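Local coordinates for protein mannosephosphate isomerase, putative (Archaeoglobus fulgidus, PDB 1ZX5) that probably catalyses the zinc-dependent interconversion of D-mannose 6-phosphate and D-fructose 6-phosphate, at residues A[84-90]-A[183-189]; A[226-230]-A[296-300]. All coordinates share one frame; numbering follows the deposited sequence.

How the interactions relate
From the N terminus, residues 84-90 come first, and interaction 1 pairs them with 183-189, closing 92 intervening residues that include two further strands of the same sheet, 119-123 and 167-170. Only after that loop is shut does interaction 2 begin: residues 226-230 meet 296-300, the C-terminal end, across 65 residues with no helix. The two therefore follow in series, neither nested nor crossed. They lie about 12 Å apart, centre to centre, yet side chains join them: F230 CD2 is 3.6 Å from I85 CG2, and P84 CG is 3.7 Å from L298 CD2. Interaction 2 thus packs the C-terminal cupin-domain sheet against the sheet that interaction 1 holds at the chain's middle.

Interaction 1: residues A[84-90]-A[183-189]; sequences PILVRLI and VLEVSSN
The carbonyl oxygen of E185 takes two donors: R88 N at 3.1 Å, tilted from the carbonyl plane, and a water at 2.8 Å. That water also donates to S187 OG and accepts from R88 NE, 3.1 Å away at the guanidinium edge, so it ties both strands together beside the backbone ladder. The ladder is that of neighbouring antiparallel strands in a cupin-type sheet, with axes 160° apart. Its evidence is the regular exchange of bonds: E185 N to R88 O at 2.8 Å is almost straight (179° at the hydrogen), and I90 N reaches V183 O at 2.7 Å. Strand 36-41 bonds to the outer edge of 84-90, and 119-123 to that of 183-189, which makes this pair the interior of the sheet.

The two faces differ in chemistry. On one, V87, L89, L184 and V186 form a wholly apolar layer, and V87, L184 and V186 touch strand 291-298 of the second sheet. The other is mixed, with L86, R88, I90, V183, E185 and S187. The R88 chain bends at chi3, and its NH1 forms a salt bridge with E38, while I90 CD1 sits over one guanidinium face near the rim. A glycerol beside R88 and an acetic acid beside E185, probably from the crystallisation liquor, are consistent with a pocket on this face.

On the apolar side, chi1 of L184 (175°) sets CG beside the carbonyl carbon, and chi2 then turns CD1 over to the partner strand, where it lies 3.6 Å from V87 CG1 and 3.8 Å from L89 CD2.

Interaction 2: residues A[226-230]-A[296-300]; sequences ETENF and IYLKV
K299 NZ is drawn to three oxygens of the 226-230 turn: it donates to T227 O at 2.6 Å, makes a salt bridge with E226 OE2 at 2.8 Å whose hydrogen bond is weak, and has a longer one with E228 OE2 at 3.6 Å. The bend at chi3 (73°) turns CE and NZ toward T227 O, while CD already lies near it.

The close-packed part is where the cupin-domain strand 291-298 ends. F230 and L298 form an antiparallel non-hydrogen-bonded pair with CA atoms 4.2 Å apart, and K299 N donates to N229 O at 2.9 Å, from well above the carbonyl plane. T227 OG1 accepts from N229 N in an ST turn and sits 3.5 Å over the centre of the F230 ring, whose side chain packs on V186 of the other sheet.

The solvent side is looser: E226 and E228 are exposed, and the bridge from E228 to K299 is the long one. Separately, E226 OE1 lies 2.8 Å from Y297 OH, in plane at the ring edge. One ammonium group shared by two carboxylates and a carbonyl implies that K299 probably stays protonated, offsetting the two carboxylates of E226 and E228.

Interaction 1: residues A[84-90]-A[183-189]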
ATOM      1  N   PRO A  84       8.472   8.761  -2.333  1.00 30.50           N
ATOM      2  CA  PRO A  84       8.819   7.727  -1.358  1.00 29.44           C
ATOM      3  C   PRO A  84       7.930   6.478  -1.260  1.00 28.53           C
ATOM      4  O   PRO A  84       8.393   5.449  -0.762  1.00 28.46           O
ATOM      5  CB  PRO A  84       8.811   8.496  -0.036  1.00 29.76           C
ATOM      6  CG  PRO A  84       7.840   9.609  -0.250  1.00 29.61           C
ATOM      7  CD  PRO A  84       7.889   9.961  -1.698  1.00 30.30           C
ATOM      8  N   ILE A  85       6.687   6.549  -1.729  1.00 27.17           N
ATOM      9  CA  ILE A  85       5.727   5.474  -1.488  1.00 25.83           C
ATOM     10  C   ILE A  85       4.828   5.160  -2.681  1.00 25.78           C
ATOM     11  O   ILE A  85       4.673   5.972  -3.606  1.00 25.19           O
ATOM     12  CB  ILE A  85       4.806   5.749  -0.220  1.00 25.77           C
ATOM     13  CG1 ILE A  85       3.997   7.050  -0.381  1.00 26.27           C
ATOM     14  CG2 ILE A  85       5.624   5.759   1.092  1.00 24.09           C
ATOM     15  CD1 ILE A  85       2.926   7.286   0.738  1.00 25.33           C
ATOM     16  N   LEU A  86       4.215   3.980  -2.628  1.00 25.04           N
ATOM     17  CA  LEU A  86       3.148   3.618  -3.539  1.00 25.12           C
ATOM     18  C   LEU A  86       1.985   3.085  -2.704  1.00 25.21           C
ATOM     19  O   LEU A  86       2.168   2.203  -1.853  1.00 25.61           O
ATOM     20  CB  LEU A  86       3.625   2.561  -4.557  1.00 24.74           C
ATOM     21  CG  LEU A  86       2.580   1.923  -5.492  1.00 24.60           C
ATOM     22  CD1 LEU A  86       1.830   2.958  -6.342  1.00 23.44           C
ATOM     23  CD2 LEU A  86       3.237   0.906  -6.398  1.00 25.11           C
ATOM     24  N   VAL A  87       0.794   3.629  -2.943  1.00 25.18           N
ATOM     25  CA  VAL A  87      -0.390   3.247  -2.196  1.00 24.44           C
ATOM     26  C   VAL A  87      -1.335   2.529  -3.138  1.00 24.88           C
ATOM     27  O   VAL A  87      -1.683   3.057  -4.194  1.00 24.47           O
ATOM     28  CB  VAL A  87      -1.101   4.487  -1.551  1.00 24.64           C
ATOM     29  CG1 VAL A  87      -2.318   4.056  -0.773  1.00 22.68           C
ATOM     30  CG2 VAL A  87      -0.139   5.252  -0.641  1.00 23.38           C
ATOM     31  N   ARG A  88      -1.746   1.322  -2.748  1.00 25.25           N
ATOM     32  CA  ARG A  88      -2.612   0.501  -3.566  1.00 26.10           C
ATOM     33  C   ARG A  88      -3.719  -0.154  -2.760  1.00 26.47           C
ATOM     34  O   ARG A  88      -3.451  -0.725  -1.705  1.00 27.03           O
ATOM     35  CB  ARG A  88      -1.803  -0.610  -4.217  1.00 26.47           C
ATOM     36  CG  ARG A  88      -0.765  -0.116  -5.181  1.00 28.69           C
ATOM     37  CD  ARG A  88      -0.151  -1.275  -5.901  1.00 33.23           C
ATOM     38  NE  ARG A  88       0.868  -1.949  -5.115  1.00 36.37           N
ATOM     39  CZ  ARG A  88       1.487  -3.057  -5.512  1.00 40.99           C
ATOM     40  NH1 ARG A  88       1.171  -3.629  -6.675  1.00 41.06           N
ATOM     41  NH2 ARG A  88       2.422  -3.599  -4.744  1.00 43.24           N
ATOM     42  N   LEU A  89      -4.953  -0.069  -3.264  1.00 25.93           N
ATOM     43  CA  LEU A  89      -6.002  -0.997  -2.868  1.00 25.92           C
ATOM     44  C   LEU A  89      -5.776  -2.288  -3.644  1.00 26.23           C
ATOM     45  O   LEU A  89      -5.521  -2.242  -4.861  1.00 25.73           O
ATOM     46  CB  LEU A  89      -7.401  -0.434  -3.168  1.00 25.61           C
ATOM     47  CG  LEU A  89      -7.785   0.865  -2.447  1.00 26.80           C
ATOM     48  CD1 LEU A  89      -9.136   1.362  -2.950  1.00 26.63           C
ATOM     49  CD2 LEU A  89      -7.791   0.645  -0.934  1.00 25.83           C
ATOM     50  N   ILE A  90      -5.855  -3.422  -2.941  1.00 26.09           N
ATOM     51  CA  ILE A  90      -5.633  -4.753  -3.538  1.00 26.29           C
ATOM     52  C   ILE A  90      -6.811  -5.659  -3.197  1.00 26.14           C
ATOM     53  O   ILE A  90      -7.164  -5.818  -2.030  1.00 26.13           O
ATOM     54  CB  ILE A  90      -4.329  -5.433  -3.007  1.00 26.59           C
ATOM     55  CG1 ILE A  90      -3.086  -4.551  -3.218  1.00 26.10           C
ATOM     56  CG2 ILE A  90      -4.161  -6.886  -3.565  1.00 26.38           C
ATOM     57  CD1 ILE A  90      -2.586  -4.489  -4.621  1.00 28.23           C
ATOM     58  N   VAL A 183      -7.405  -5.346   0.903  1.00 27.42           N
ATOM     59  CA  VAL A 183      -6.290  -4.770   1.652  1.00 28.52           C
ATOM     60  C   VAL A 183      -5.807  -3.451   1.034  1.00 28.96           C
ATOM     61  O   VAL A 183      -5.856  -3.249  -0.197  1.00 29.73           O
ATOM     62  CB  VAL A 183      -5.142  -5.860   1.873  1.00 28.87           C
ATOM     63  CG1 VAL A 183      -4.843  -6.612   0.605  1.00 29.19           C
ATOM     64  CG2 VAL A 183      -3.857  -5.265   2.453  1.00 30.00           C
ATOM     65  N   LEU A 184      -5.419  -2.528   1.910  1.00 28.88           N
ATOM     66  CA  LEU A 184      -4.690  -1.338   1.530  1.00 28.30           C
ATOM     67  C   LEU A 184      -3.213  -1.636   1.765  1.00 27.91           C
ATOM     68  O   LEU A 184      -2.820  -1.962   2.892  1.00 27.64           O
ATOM     69  CB  LEU A 184      -5.149  -0.171   2.408  1.00 28.91           C
ATOM     70  CG  LEU A 184      -4.431   1.184   2.287  1.00 30.14           C
ATOM     71  CD1 LEU A 184      -4.610   1.765   0.887  1.00 32.08           C
ATOM     72  CD2 LEU A 184      -4.955   2.156   3.318  1.00 29.38           C
ATOM     73  N   GLU A 185      -2.391  -1.517   0.721  0.50 27.31           N
ATOM     74  CA  GLU A 185      -0.951  -1.800   0.832  0.50 27.05           C
ATOM     75  C   GLU A 185      -0.106  -0.552   0.562  0.50 27.31           C
ATOM     76  O   GLU A 185      -0.055  -0.053  -0.568  0.50 27.54           O
ATOM     77  CB  GLU A 185      -0.532  -2.976  -0.095  0.50 26.92           C
ATOM     78  CG  GLU A 185      -1.255  -4.288   0.228  0.50 25.49           C
ATOM     79  CD  GLU A 185      -0.778  -5.517  -0.552  0.50 26.39           C
ATOM     80  OE1 GLU A 185       0.313  -5.493  -1.172  0.50 23.91           O
ATOM     81  OE2 GLU A 185      -1.516  -6.529  -0.521  0.50 22.69           O
ATOM     82  N   VAL A 186       0.551  -0.050   1.605  1.00 27.28           N
ATOM     83  CA  VAL A 186       1.437   1.091   1.472  1.00 26.90           C
ATOM     84  C   VAL A 186       2.849   0.524   1.403  1.00 27.17           C
ATOM     85  O   VAL A 186       3.298  -0.146   2.341  1.00 26.94           O
ATOM     86  CB  VAL A 186       1.306   2.089   2.659  1.00 27.24           C
ATOM     87  CG1 VAL A 186       2.198   3.319   2.422  1.00 25.82           C
ATOM     88  CG2 VAL A 186      -0.145   2.496   2.854  1.00 26.21           C
ATOM     89  N   SER A 187       3.547   0.769   0.293  1.00 27.01           N
ATOM     90  CA  SER A 187       4.903   0.261   0.145  1.00 26.79           C
ATOM     91  C   SER A 187       5.867   1.338  -0.322  1.00 26.91           C
ATOM     92  O   SER A 187       5.458   2.458  -0.616  1.00 26.74           O
ATOM     93  CB  SER A 187       4.930  -0.909  -0.827  1.00 26.70           C
ATOM     94  OG  SER A 187       4.602  -0.481  -2.143  1.00 27.83           O
ATOM     95  N   SER A 188       7.153   0.988  -0.367  1.00 26.89           N
ATOM     96  CA  SER A 188       8.141   1.734  -1.147  1.00 27.23           C
ATOM     97  C   SER A 188       7.591   1.965  -2.550  1.00 27.01           C
ATOM     98  O   SER A 188       6.716   1.223  -3.022  1.00 26.68           O
ATOM     99  CB  SER A 188       9.447   0.943  -1.266  1.00 26.80           C
ATOM    100  OG  SER A 188       9.840   0.422  -0.005  1.00 28.39           O
ATOM    101  N   ASN A 189       8.105   2.993  -3.212  1.00 27.27           N
ATOM    102  CA  ASN A 189       7.721   3.267  -4.581  1.00 27.82           C
ATOM    103  C   ASN A 189       8.439   2.303  -5.540  1.00 28.24           C
ATOM    104  O   ASN A 189       9.327   2.696  -6.300  1.00 28.37           O
ATOM    105  CB  ASN A 189       8.000   4.735  -4.941  1.00 27.30           C
ATOM    106  CG  ASN A 189       7.433   5.106  -6.294  1.00 28.16           C
ATOM    107  OD1 ASN A 189       6.485   4.467  -6.775  1.00 27.14           O
ATOM    108  ND2 ASN A 189       8.008   6.130  -6.923  1.00 26.93           N
TER
HETATM  109  O   HOH W   1      10.827   4.114  -2.507  1.00 35.14           O
HETATM  110  O   HOH W   2       4.119   6.011  -6.303  1.00 21.59           O
HETATM  111  O   HOH W   3       1.817  -0.614  -2.525  1.00 21.34           O

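Interaction 2: residues A[226-230]-A[296-300]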
ATOM      1  N   GLU A 226       3.640   0.569  10.903  1.00 32.91           N
ATOM      2  CA  GLU A 226       4.673   1.390  10.286  1.00 34.08           C
ATOM      3  C   GLU A 226       5.964   0.642   9.941  1.00 33.58           C
ATOM      4  O   GLU A 226       6.244  -0.443  10.454  1.00 33.09           O
ATOM      5  CB  GLU A 226       4.958   2.676  11.097  1.00 33.88           C
ATOM      6  CG  GLU A 226       5.227   2.496  12.567  1.00 36.49           C
ATOM      7  CD  GLU A 226       5.396   3.825  13.325  1.00 36.62           C
ATOM      8  OE1 GLU A 226       4.529   4.738  13.249  1.00 39.85           O
ATOM      9  OE2 GLU A 226       6.423   3.953  14.004  1.00 40.32           O
ATOM     10  N   THR A 227       6.718   1.233   9.019  1.00 33.61           N
ATOM     11  CA  THR A 227       8.080   0.819   8.722  1.00 33.39           C
ATOM     12  C   THR A 227       8.955   1.961   9.234  1.00 33.71           C
ATOM     13  O   THR A 227       8.467   2.807   9.993  1.00 33.64           O
ATOM     14  CB  THR A 227       8.277   0.568   7.214  1.00 33.24           C
ATOM     15  OG1 THR A 227       8.255   1.814   6.509  1.00 33.34           O
ATOM     16  CG2 THR A 227       7.179  -0.341   6.663  1.00 32.06           C
ATOM     17  N   GLU A 228      10.232   2.021   8.849  1.00 33.73           N
ATOM     18  CA  GLU A 228      11.050   3.146   9.311  1.00 33.72           C
ATOM     19  C   GLU A 228      10.829   4.383   8.448  1.00 32.12           C
ATOM     20  O   GLU A 228      11.260   5.473   8.807  1.00 32.28           O
ATOM     21  CB  GLU A 228      12.548   2.791   9.397  1.00 35.25           C
ATOM     22  CG  GLU A 228      12.968   1.964  10.654  1.00 39.83           C
ATOM     23  CD  GLU A 228      12.921   2.766  11.973  1.00 46.40           C
ATOM     24  OE1 GLU A 228      14.007   3.050  12.534  1.00 49.27           O
ATOM     25  OE2 GLU A 228      11.810   3.112  12.460  1.00 49.20           O
ATOM     26  N   ASN A 229      10.140   4.215   7.324  1.00 30.42           N
ATOM     27  CA  ASN A 229       9.995   5.293   6.348  1.00 29.04           C
ATOM     28  C   ASN A 229       8.594   5.887   6.234  1.00 27.86           C
ATOM     29  O   ASN A 229       8.426   6.998   5.737  1.00 27.06           O
ATOM     30  CB  ASN A 229      10.468   4.816   4.978  1.00 28.97           C
ATOM     31  CG  ASN A 229      11.970   4.573   4.934  1.00 30.02           C
ATOM     32  OD1 ASN A 229      12.423   3.500   4.541  1.00 31.61           O
ATOM     33  ND2 ASN A 229      12.739   5.560   5.341  1.00 28.19           N
ATOM     34  N   PHE A 230       7.599   5.129   6.678  1.00 26.56           N
ATOM     35  CA  PHE A 230       6.208   5.533   6.554  1.00 26.40           C
ATOM     36  C   PHE A 230       5.313   4.720   7.494  1.00 26.03           C
ATOM     37  O   PHE A 230       5.714   3.677   8.010  1.00 25.88           O
ATOM     38  CB  PHE A 230       5.727   5.410   5.092  1.00 25.72           C
ATOM     39  CG  PHE A 230       5.881   4.034   4.507  1.00 26.64           C
ATOM     40  CD1 PHE A 230       4.928   3.035   4.756  1.00 26.72           C
ATOM     41  CD2 PHE A 230       6.978   3.723   3.696  1.00 27.20           C
ATOM     42  CE1 PHE A 230       5.073   1.763   4.206  1.00 25.77           C
ATOM     43  CE2 PHE A 230       7.128   2.451   3.145  1.00 24.89           C
ATOM     44  CZ  PHE A 230       6.171   1.479   3.399  1.00 25.79           C
ATOM     45  N   ILE A 296      -2.155   8.053   6.071  1.00 23.40           N
ATOM     46  CA  ILE A 296      -0.884   7.504   5.640  1.00 23.85           C
ATOM     47  C   ILE A 296       0.125   8.647   5.718  1.00 24.63           C
ATOM     48  O   ILE A 296      -0.137   9.743   5.251  1.00 24.96           O
ATOM     49  CB  ILE A 296      -0.992   6.903   4.190  1.00 23.87           C
ATOM     50  CG1 ILE A 296      -2.112   5.855   4.136  1.00 23.00           C
ATOM     51  CG2 ILE A 296       0.359   6.328   3.712  1.00 22.72           C
ATOM     52  CD1 ILE A 296      -2.631   5.528   2.714  1.00 24.09           C
ATOM     53  N   TYR A 297       1.267   8.407   6.337  1.00 25.32           N
ATOM     54  CA  TYR A 297       2.208   9.490   6.590  1.00 26.37           C
ATOM     55  C   TYR A 297       3.639   9.021   6.375  1.00 26.83           C
ATOM     56  O   TYR A 297       3.944   7.831   6.486  1.00 26.54           O
ATOM     57  CB  TYR A 297       2.034  10.046   8.024  1.00 26.48           C
ATOM     58  CG  TYR A 297       2.096   8.975   9.081  1.00 27.45           C
ATOM     59  CD1 TYR A 297       3.319   8.610   9.658  1.00 27.23           C
ATOM     60  CD2 TYR A 297       0.939   8.298   9.488  1.00 27.88           C
ATOM     61  CE1 TYR A 297       3.398   7.620  10.613  1.00 28.04           C
ATOM     62  CE2 TYR A 297       1.002   7.300  10.458  1.00 28.23           C
ATOM     63  CZ  TYR A 297       2.238   6.962  11.011  1.00 29.72           C
ATOM     64  OH  TYR A 297       2.328   5.972  11.975  1.00 29.48           O
ATOM     65  N   LEU A 298       4.509   9.976   6.065  1.00 28.00           N
ATOM     66  CA  LEU A 298       5.938   9.717   5.956  1.00 28.61           C
ATOM     67  C   LEU A 298       6.565   9.851   7.337  1.00 29.90           C
ATOM     68  O   LEU A 298       6.056  10.573   8.196  1.00 29.91           O
ATOM     69  CB  LEU A 298       6.577  10.684   4.961  1.00 27.83           C
ATOM     70  CG  LEU A 298       5.955  10.734   3.563  1.00 26.72           C
ATOM     71  CD1 LEU A 298       6.731  11.717   2.687  1.00 24.63           C
ATOM     72  CD2 LEU A 298       5.876   9.333   2.906  1.00 24.13           C
ATOM     73  N   LYS A 299       7.647   9.121   7.559  1.00 31.40           N
ATOM     74  CA  LYS A 299       8.378   9.200   8.806  1.00 33.33           C
ATOM     75  C   LYS A 299       9.766   9.770   8.545  1.00 34.78           C
ATOM     76  O   LYS A 299      10.457   9.373   7.600  1.00 34.76           O
ATOM     77  CB  LYS A 299       8.475   7.828   9.464  1.00 33.09           C
ATOM     78  CG  LYS A 299       7.190   7.376  10.119  1.00 33.84           C
ATOM     79  CD  LYS A 299       7.300   5.941  10.580  1.00 36.32           C
ATOM     80  CE  LYS A 299       8.190   5.818  11.814  1.00 37.76           C
ATOM     81  NZ  LYS A 299       8.500   4.393  12.107  1.00 38.90           N
ATOM     82  N   VAL A 300      10.152  10.710   9.394  1.00 36.88           N
ATOM     83  CA  VAL A 300      11.416  11.419   9.278  1.00 38.84           C
ATOM     84  C   VAL A 300      12.121  11.411  10.637  1.00 39.49           C
ATOM     85  O   VAL A 300      13.121  10.710  10.815  1.00 41.10           O
ATOM     86  CB  VAL A 300      11.193  12.880   8.818  1.00 38.85           C
ATOM     87  CG1 VAL A 300      10.440  13.655   9.887  1.00 39.71           C
ATOM     88  CG2 VAL A 300      12.529  13.558   8.525  1.00 40.31           C
TER